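Local structure of MutT/nudix family protein (Enterococcus faecalis, 2FML) at residues Leu40-Val45 with Val126-Phe131; Lys57-Gln62 with Ala73-Phe78. The protein is of unknown function but, as a Nudix-family member with an NrtR-like winged-helix domain, probably binds or hydrolyses a nucleoside diphosphate-linked compound and may bind DNA. All coordinates share one frame; numbering follows the deposited sequence.

Interaction 1: Leu40-Val45 with Val126-Phe131; sequences LTVDMV and VSYLAF
V42 and D43 run beside V126 and S127 as neighbouring parallel strands, their short axes 21° apart. The backbone ladder zigzags in the parallel manner: D43 and V45 each bond to the partner strand through both N and O, while V126 receives from D43 and gives its N to T41 O at 2.9 Å. The short rungs are V45 N to Y128 O, 2.7 Å with an N-H...O angle of 166°, and Y128 N to D43 O, 2.8 Å. Alpha hydrogens supplement them, as with V42 CA on V126 O at 3.2 Å.

V42, M44, V126 and Y128 lie on one face. M44, a selenomethionine in this crystal, has CG anti to its backbone N (chi1 168°) and then bends, so that its chain crosses Y128 at about a right angle: SE meets Y128 CB at 4.0 Å and CE meets A130 CB at 3.7 Å. An unbranched, flexible side chain can bend over the neighbouring strand in this way, reaching from Y128 to A130. V42 CG1 approaches Y128 CE2 obliquely at 4.3 Å. This face is packed by helix 85-97, as expected for the alpha/beta/alpha sandwich of the Nudix family; V42 touches T85 and V89, M44 touches T93. On the other face V45 CG1 meets L129 CD1 at 4.2 Å, small beta-branched and longer apolar groups fitting side by side, while helix 186-200 lies over D43, V45 and S127.

Buried polar ends find partners further out. Y128 OH bonds to T85 OG1 and S127 OG to H110 O. D43 OD2 pairs with T125 OG1, which also bonds to T41 OG1, and reaches a glycerol that probably came from the crystallisation liquor.

Interaction 2: Lys57-Gln62 with Ala73-Phe78; sequences KVLLIQ and ALPGGF
I61 and A73 form an antiparallel hydrogen-bonded pair, in which I61 N reaches A73 O at 2.9 Å almost straight (171°), whereas the return bond from A73 N to I61 O is weak, bent to 129°. Beyond it the strand turns away from its partner through L74 and P75. The methyl of A73 is its whole side chain, and A73 CB lies 4.3 Å from I61 CG1. I61 carries CG1 between its backbone N and carbonyl carbon (chi1 58°), which places that atom 3.5 Å from A73 O, while its other branch, CG2, faces P75 CB at 4.4 Å. Proline suits the departing chain, since it offers no N-H for a rung and presents a compact apolar ring instead. L59 CD2 comes obliquely against that ring, 4.0 Å from P75 CD. L60 and L74 touch tip to tip through their CD2 methyls, 4.1 Å apart. L60 CD2 also lies 3.7 Å from A73 O, the atom that accepts the I61 N-H.

L59 and L60 also pack on V146 and F149 of strand 143-154. Within the sheet, strand 55-63 pairs with 39-50 and 143-154, while 72-78 pairs with 39-50 as well. Helix 186-200 packs on L60, A73 and L74, its H186 taking the L74 N-H through ND1, and E96 of helix 85-97 holds G76 N through OE1.

The two interactions lie about 9 Å apart, centre to centre, in one mixed sheet. Strand 39-50 is the common member, pairing with 123-131 in interaction 1 and with both strands of interaction 2. Probable backbone hydrogen bonds V42 N to G77 O, 2.9 Å, and M44 N to P75 O, 3.1 Å, join them directly. Along the chain the order is 40-45, 57-62, 73-78, 126-131. The Nudix signature begins at the end of strand 72-78 and runs through the following loop into helix 85-97. Strand 39-50 thus ties the hairpin and the distant strand 123-131 into one sheet, making residues more than 80 apart in the chain neighbours in the Nudix core.

Interaction 1: Leu40-Val45 with Val126-Phe131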
ATOM      1  N   LEU A  40       2.869 -15.762   2.915  1.00 53.10           N
ATOM      2  CA  LEU A  40       2.891 -14.327   3.125  1.00 51.46           C
ATOM      3  C   LEU A  40       4.234 -13.918   3.721  1.00 51.37           C
ATOM      4  O   LEU A  40       4.647 -14.408   4.768  1.00 47.89           O
ATOM      5  CB  LEU A  40       1.766 -13.884   4.094  1.00 53.46           C
ATOM      6  CG  LEU A  40       1.611 -12.308   4.239  1.00 51.40           C
ATOM      7  CD1 LEU A  40       1.094 -11.828   2.898  1.00 47.33           C
ATOM      8  CD2 LEU A  40       0.618 -11.982   5.333  1.00 51.11           C
ATOM      9  N   THR A  41       4.909 -12.982   3.057  1.00 51.48           N
ATOM     10  CA  THR A  41       6.172 -12.514   3.570  1.00 52.15           C
ATOM     11  C   THR A  41       6.135 -10.997   3.664  1.00 53.17           C
ATOM     12  O   THR A  41       5.128 -10.347   3.281  1.00 51.17           O
ATOM     13  CB  THR A  41       7.387 -12.924   2.661  1.00 54.51           C
ATOM     14  OG1 THR A  41       7.178 -12.429   1.353  1.00 54.77           O
ATOM     15  CG2 THR A  41       7.597 -14.411   2.560  1.00 50.29           C
ATOM     16  N   VAL A  42       7.200 -10.469   4.293  1.00 53.44           N
ATOM     17  CA  VAL A  42       7.432  -9.049   4.490  1.00 54.32           C
ATOM     18  C   VAL A  42       8.876  -8.828   4.052  1.00 55.63           C
ATOM     19  O   VAL A  42       9.709  -9.699   4.231  1.00 55.98           O
ATOM     20  CB  VAL A  42       7.246  -8.581   6.012  1.00 53.42           C
ATOM     21  CG1 VAL A  42       5.809  -8.538   6.380  1.00 48.61           C
ATOM     22  CG2 VAL A  42       8.026  -9.486   6.992  1.00 54.60           C
ATOM     23  N   ASP A  43       9.166  -7.654   3.526  1.00 56.23           N
ATOM     24  CA  ASP A  43      10.514  -7.272   3.197  1.00 57.23           C
ATOM     25  C   ASP A  43      10.650  -5.813   3.619  1.00 58.07           C
ATOM     26  O   ASP A  43       9.659  -5.012   3.585  1.00 58.06           O
ATOM     27  CB  ASP A  43      10.742  -7.387   1.668  1.00 57.83           C
ATOM     28  CG  ASP A  43      11.036  -8.825   1.235  1.00 60.80           C
ATOM     29  OD1 ASP A  43      12.176  -9.297   1.485  1.00 64.37           O
ATOM     30  OD2 ASP A  43      10.119  -9.503   0.683  1.00 60.14           O
HETATM   31  N   MSE A  44      11.875  -5.435   3.970  1.00 57.98           N
HETATM   32  CA  MSE A  44      12.103  -4.143   4.585  1.00 59.06           C
HETATM   33  C   MSE A  44      13.159  -3.370   3.848  1.00 58.16           C
HETATM   34  O   MSE A  44      14.253  -3.893   3.623  1.00 57.96           O
HETATM   35  CB  MSE A  44      12.480  -4.357   6.039  1.00 59.63           C
HETATM   36  CG  MSE A  44      13.006  -3.171   6.753  1.00 65.00           C
HETATM   37 SE   MSE A  44      11.595  -1.825   7.203  1.00 77.34          SE
HETATM   38  CE  MSE A  44      12.165  -0.647   6.071  1.00 77.65           C
ATOM     39  N   VAL A  45      12.816  -2.126   3.452  1.00 57.55           N
ATOM     40  CA  VAL A  45      13.807  -1.221   2.827  1.00 56.50           C
ATOM     41  C   VAL A  45      14.248  -0.211   3.866  1.00 56.85           C
ATOM     42  O   VAL A  45      13.477   0.650   4.240  1.00 57.80           O
ATOM     43  CB  VAL A  45      13.311  -0.512   1.559  1.00 55.32           C
ATOM     44  CG1 VAL A  45      14.438   0.401   1.008  1.00 57.65           C
ATOM     45  CG2 VAL A  45      12.821  -1.535   0.456  1.00 54.44           C
ATOM     46  N   VAL A 126       4.537  -8.058   1.599  1.00 50.86           N
ATOM     47  CA  VAL A 126       4.169  -6.735   1.919  1.00 51.17           C
ATOM     48  C   VAL A 126       5.499  -6.067   2.245  1.00 51.45           C
ATOM     49  O   VAL A 126       6.191  -6.433   3.173  1.00 52.83           O
ATOM     50  CB  VAL A 126       3.194  -6.679   3.080  1.00 51.28           C
ATOM     51  CG1 VAL A 126       2.851  -5.277   3.407  1.00 48.64           C
ATOM     52  CG2 VAL A 126       1.989  -7.473   2.773  1.00 51.08           C
ATOM     53  N   SER A 127       5.905  -5.155   1.409  1.00 52.41           N
ATOM     54  CA  SER A 127       7.132  -4.440   1.700  1.00 53.85           C
ATOM     55  C   SER A 127       6.888  -3.147   2.545  1.00 53.12           C
ATOM     56  O   SER A 127       5.842  -2.539   2.490  1.00 51.83           O
ATOM     57  CB  SER A 127       7.906  -4.136   0.405  1.00 52.59           C
ATOM     58  OG  SER A 127       7.227  -3.164  -0.380  1.00 56.68           O
ATOM     59  N   TYR A 128       7.914  -2.793   3.300  1.00 54.05           N
ATOM     60  CA  TYR A 128       7.971  -1.623   4.146  1.00 54.02           C
ATOM     61  C   TYR A 128       9.226  -0.788   3.873  1.00 54.05           C
ATOM     62  O   TYR A 128      10.214  -1.301   3.392  1.00 53.66           O
ATOM     63  CB  TYR A 128       7.929  -2.039   5.630  1.00 51.06           C
ATOM     64  CG  TYR A 128       6.576  -2.511   6.062  1.00 50.96           C
ATOM     65  CD1 TYR A 128       5.750  -1.685   6.811  1.00 47.10           C
ATOM     66  CD2 TYR A 128       6.144  -3.851   5.774  1.00 51.24           C
ATOM     67  CE1 TYR A 128       4.505  -2.150   7.273  1.00 52.14           C
ATOM     68  CE2 TYR A 128       4.942  -4.325   6.216  1.00 47.33           C
ATOM     69  CZ  TYR A 128       4.105  -3.463   6.917  1.00 50.19           C
ATOM     70  OH  TYR A 128       2.897  -3.917   7.290  1.00 51.93           O
ATOM     71  N   LEU A 129       9.151   0.481   4.264  1.00 55.15           N
ATOM     72  CA  LEU A 129      10.196   1.494   4.101  1.00 56.07           C
ATOM     73  C   LEU A 129      10.423   2.153   5.479  1.00 56.69           C
ATOM     74  O   LEU A 129       9.477   2.439   6.206  1.00 56.21           O
ATOM     75  CB  LEU A 129       9.710   2.556   3.114  1.00 55.78           C
ATOM     76  CG  LEU A 129      10.503   3.834   2.844  1.00 57.56           C
ATOM     77  CD1 LEU A 129      12.014   3.498   2.555  1.00 58.01           C
ATOM     78  CD2 LEU A 129       9.877   4.531   1.626  1.00 56.12           C
ATOM     79  N   ALA A 130      11.681   2.346   5.869  1.00 57.85           N
ATOM     80  CA  ALA A 130      11.968   3.162   7.055  1.00 58.07           C
ATOM     81  C   ALA A 130      13.253   3.900   6.847  1.00 56.87           C
ATOM     82  O   ALA A 130      14.163   3.403   6.119  1.00 56.89           O
ATOM     83  CB  ALA A 130      12.056   2.291   8.317  1.00 58.41           C
ATOM     84  N   PHE A 131      13.302   5.072   7.480  1.00 56.34           N
ATOM     85  CA  PHE A 131      14.451   5.989   7.489  1.00 56.28           C
ATOM     86  C   PHE A 131      15.010   5.972   8.878  1.00 56.81           C
ATOM     87  O   PHE A 131      14.263   6.260   9.813  1.00 56.96           O
ATOM     88  CB  PHE A 131      13.979   7.407   7.223  1.00 55.09           C
ATOM     89  CG  PHE A 131      13.092   7.533   6.049  1.00 55.73           C
ATOM     90  CD1 PHE A 131      13.571   7.278   4.763  1.00 56.34           C
ATOM     91  CD2 PHE A 131      11.769   7.916   6.214  1.00 58.51           C
ATOM     92  CE1 PHE A 131      12.748   7.396   3.669  1.00 54.56           C
ATOM     93  CE2 PHE A 131      10.940   8.064   5.120  1.00 58.77           C
ATOM     94  CZ  PHE A 131      11.433   7.797   3.845  1.00 57.64           C
TER

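Interaction 2: Lys57-Gln62 with Ala73-Phe78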
ATOM      1  N   LYS A  57      22.534   5.319   2.081  1.00 54.44           N
ATOM      2  CA  LYS A  57      22.852   3.898   2.098  1.00 53.56           C
ATOM      3  C   LYS A  57      21.561   3.089   2.251  1.00 53.22           C
ATOM      4  O   LYS A  57      20.544   3.596   2.719  1.00 53.38           O
ATOM      5  CB  LYS A  57      23.875   3.554   3.196  1.00 53.16           C
ATOM      6  CG  LYS A  57      25.071   4.466   3.296  1.00 53.11           C
ATOM      7  CD  LYS A  57      26.289   3.754   3.829  1.00 51.02           C
ATOM      8  CE  LYS A  57      27.407   4.741   4.105  1.00 54.70           C
ATOM      9  NZ  LYS A  57      28.660   4.182   4.745  1.00 54.76           N
ATOM     10  N   VAL A  58      21.603   1.833   1.815  1.00 52.75           N
ATOM     11  CA  VAL A  58      20.472   0.935   1.933  1.00 52.01           C
ATOM     12  C   VAL A  58      20.999  -0.417   2.466  1.00 51.79           C
ATOM     13  O   VAL A  58      22.087  -0.842   2.078  1.00 50.89           O
ATOM     14  CB  VAL A  58      19.743   0.771   0.570  1.00 52.47           C
ATOM     15  CG1 VAL A  58      20.712   0.211  -0.507  1.00 52.17           C
ATOM     16  CG2 VAL A  58      18.441  -0.123   0.747  1.00 51.14           C
ATOM     17  N   LEU A  59      20.274  -1.040   3.393  1.00 50.50           N
ATOM     18  CA  LEU A  59      20.753  -2.275   3.996  1.00 51.26           C
ATOM     19  C   LEU A  59      20.380  -3.482   3.100  1.00 52.38           C
ATOM     20  O   LEU A  59      19.214  -3.595   2.689  1.00 51.93           O
ATOM     21  CB  LEU A  59      20.167  -2.451   5.403  1.00 51.37           C
ATOM     22  CG  LEU A  59      20.697  -3.586   6.259  1.00 51.01           C
ATOM     23  CD1 LEU A  59      20.230  -3.411   7.660  1.00 53.93           C
ATOM     24  CD2 LEU A  59      20.127  -4.895   5.670  1.00 54.99           C
ATOM     25  N   LEU A  60      21.359  -4.338   2.811  1.00 51.76           N
ATOM     26  CA  LEU A  60      21.145  -5.587   2.021  1.00 53.16           C
ATOM     27  C   LEU A  60      21.756  -6.725   2.812  1.00 53.64           C
ATOM     28  O   LEU A  60      22.667  -6.510   3.583  1.00 53.15           O
ATOM     29  CB  LEU A  60      21.817  -5.548   0.644  1.00 51.11           C
ATOM     30  CG  LEU A  60      21.346  -4.513  -0.366  1.00 50.76           C
ATOM     31  CD1 LEU A  60      22.049  -4.683  -1.716  1.00 53.82           C
ATOM     32  CD2 LEU A  60      19.786  -4.596  -0.554  1.00 50.32           C
ATOM     33  N   ILE A  61      21.257  -7.937   2.607  1.00 54.40           N
ATOM     34  CA  ILE A  61      21.857  -9.107   3.220  1.00 55.28           C
ATOM     35  C   ILE A  61      22.226 -10.014   2.082  1.00 55.31           C
ATOM     36  O   ILE A  61      21.580  -9.979   1.034  1.00 55.16           O
ATOM     37  CB  ILE A  61      20.870  -9.894   4.131  1.00 54.93           C
ATOM     38  CG1 ILE A  61      19.636 -10.334   3.302  1.00 56.69           C
ATOM     39  CG2 ILE A  61      20.481  -9.086   5.332  1.00 55.87           C
ATOM     40  CD1 ILE A  61      18.969 -11.639   3.750  1.00 58.48           C
ATOM     41  N   GLN A  62      23.262 -10.841   2.300  1.00 55.97           N
ATOM     42  CA  GLN A  62      23.594 -11.939   1.402  1.00 55.37           C
ATOM     43  C   GLN A  62      22.925 -13.176   1.957  1.00 55.96           C
ATOM     44  O   GLN A  62      23.227 -13.621   3.069  1.00 55.85           O
ATOM     45  CB  GLN A  62      25.099 -12.170   1.250  1.00 55.32           C
ATOM     46  CG  GLN A  62      25.392 -13.305   0.303  1.00 54.46           C
ATOM     47  CD  GLN A  62      26.858 -13.510   0.010  1.00 56.16           C
ATOM     48  OE1 GLN A  62      27.265 -13.698  -1.161  1.00 55.29           O
ATOM     49  NE2 GLN A  62      27.657 -13.509   1.047  1.00 53.86           N
ATOM     50  N   ALA A  73      19.961  -9.277  -1.166  1.00 54.88           N
ATOM     51  CA  ALA A  73      18.539  -9.282  -1.037  1.00 55.21           C
ATOM     52  C   ALA A  73      18.143  -8.262   0.038  1.00 55.68           C
ATOM     53  O   ALA A  73      18.948  -7.945   0.887  1.00 56.70           O
ATOM     54  CB  ALA A  73      18.060 -10.710  -0.641  1.00 53.77           C
ATOM     55  N   LEU A  74      16.899  -7.788   0.038  1.00 56.17           N
ATOM     56  CA  LEU A  74      16.358  -7.150   1.279  1.00 57.50           C
ATOM     57  C   LEU A  74      16.196  -8.148   2.408  1.00 57.96           C
ATOM     58  O   LEU A  74      15.944  -9.355   2.168  1.00 59.66           O
ATOM     59  CB  LEU A  74      15.022  -6.396   1.038  1.00 57.02           C
ATOM     60  CG  LEU A  74      15.063  -5.368  -0.130  1.00 57.86           C
ATOM     61  CD1 LEU A  74      13.654  -5.026  -0.644  1.00 58.03           C
ATOM     62  CD2 LEU A  74      15.839  -4.055   0.250  1.00 57.83           C
ATOM     63  N   PRO A  75      16.319  -7.671   3.657  1.00 58.68           N
ATOM     64  CA  PRO A  75      15.971  -8.539   4.772  1.00 58.52           C
ATOM     65  C   PRO A  75      14.443  -8.752   4.753  1.00 59.56           C
ATOM     66  O   PRO A  75      13.728  -7.853   4.389  1.00 58.95           O
ATOM     67  CB  PRO A  75      16.372  -7.708   5.993  1.00 58.00           C
ATOM     68  CG  PRO A  75      16.374  -6.294   5.516  1.00 59.25           C
ATOM     69  CD  PRO A  75      16.773  -6.334   4.085  1.00 58.04           C
ATOM     70  N   GLY A  76      13.947  -9.942   5.088  1.00 61.23           N
ATOM     71  CA  GLY A  76      12.497 -10.149   5.198  1.00 61.18           C
ATOM     72  C   GLY A  76      12.207 -11.602   5.515  1.00 61.34           C
ATOM     73  O   GLY A  76      13.116 -12.381   5.712  1.00 63.31           O
ATOM     74  N   GLY A  77      10.950 -11.994   5.547  1.00 59.73           N
ATOM     75  CA  GLY A  77      10.658 -13.352   5.931  1.00 58.64           C
ATOM     76  C   GLY A  77       9.190 -13.586   6.048  1.00 57.31           C
ATOM     77  O   GLY A  77       8.388 -12.733   5.695  1.00 58.67           O
ATOM     78  N   PHE A  78       8.857 -14.761   6.530  1.00 57.08           N
ATOM     79  CA  PHE A  78       7.495 -15.266   6.603  1.00 56.84           C
ATOM     80  C   PHE A  78       6.728 -14.653   7.768  1.00 54.98           C
ATOM     81  O   PHE A  78       7.210 -14.580   8.876  1.00 52.33           O
ATOM     82  CB  PHE A  78       7.526 -16.813   6.666  1.00 55.70           C
ATOM     83  CG  PHE A  78       7.880 -17.424   5.349  1.00 60.47           C
ATOM     84  CD1 PHE A  78       6.878 -17.736   4.412  1.00 63.38           C
ATOM     85  CD2 PHE A  78       9.210 -17.618   4.981  1.00 66.78           C
ATOM     86  CE1 PHE A  78       7.179 -18.266   3.102  1.00 60.67           C
ATOM     87  CE2 PHE A  78       9.535 -18.149   3.680  1.00 67.65           C
ATOM     88  CZ  PHE A  78       8.488 -18.464   2.738  1.00 61.51           C
TER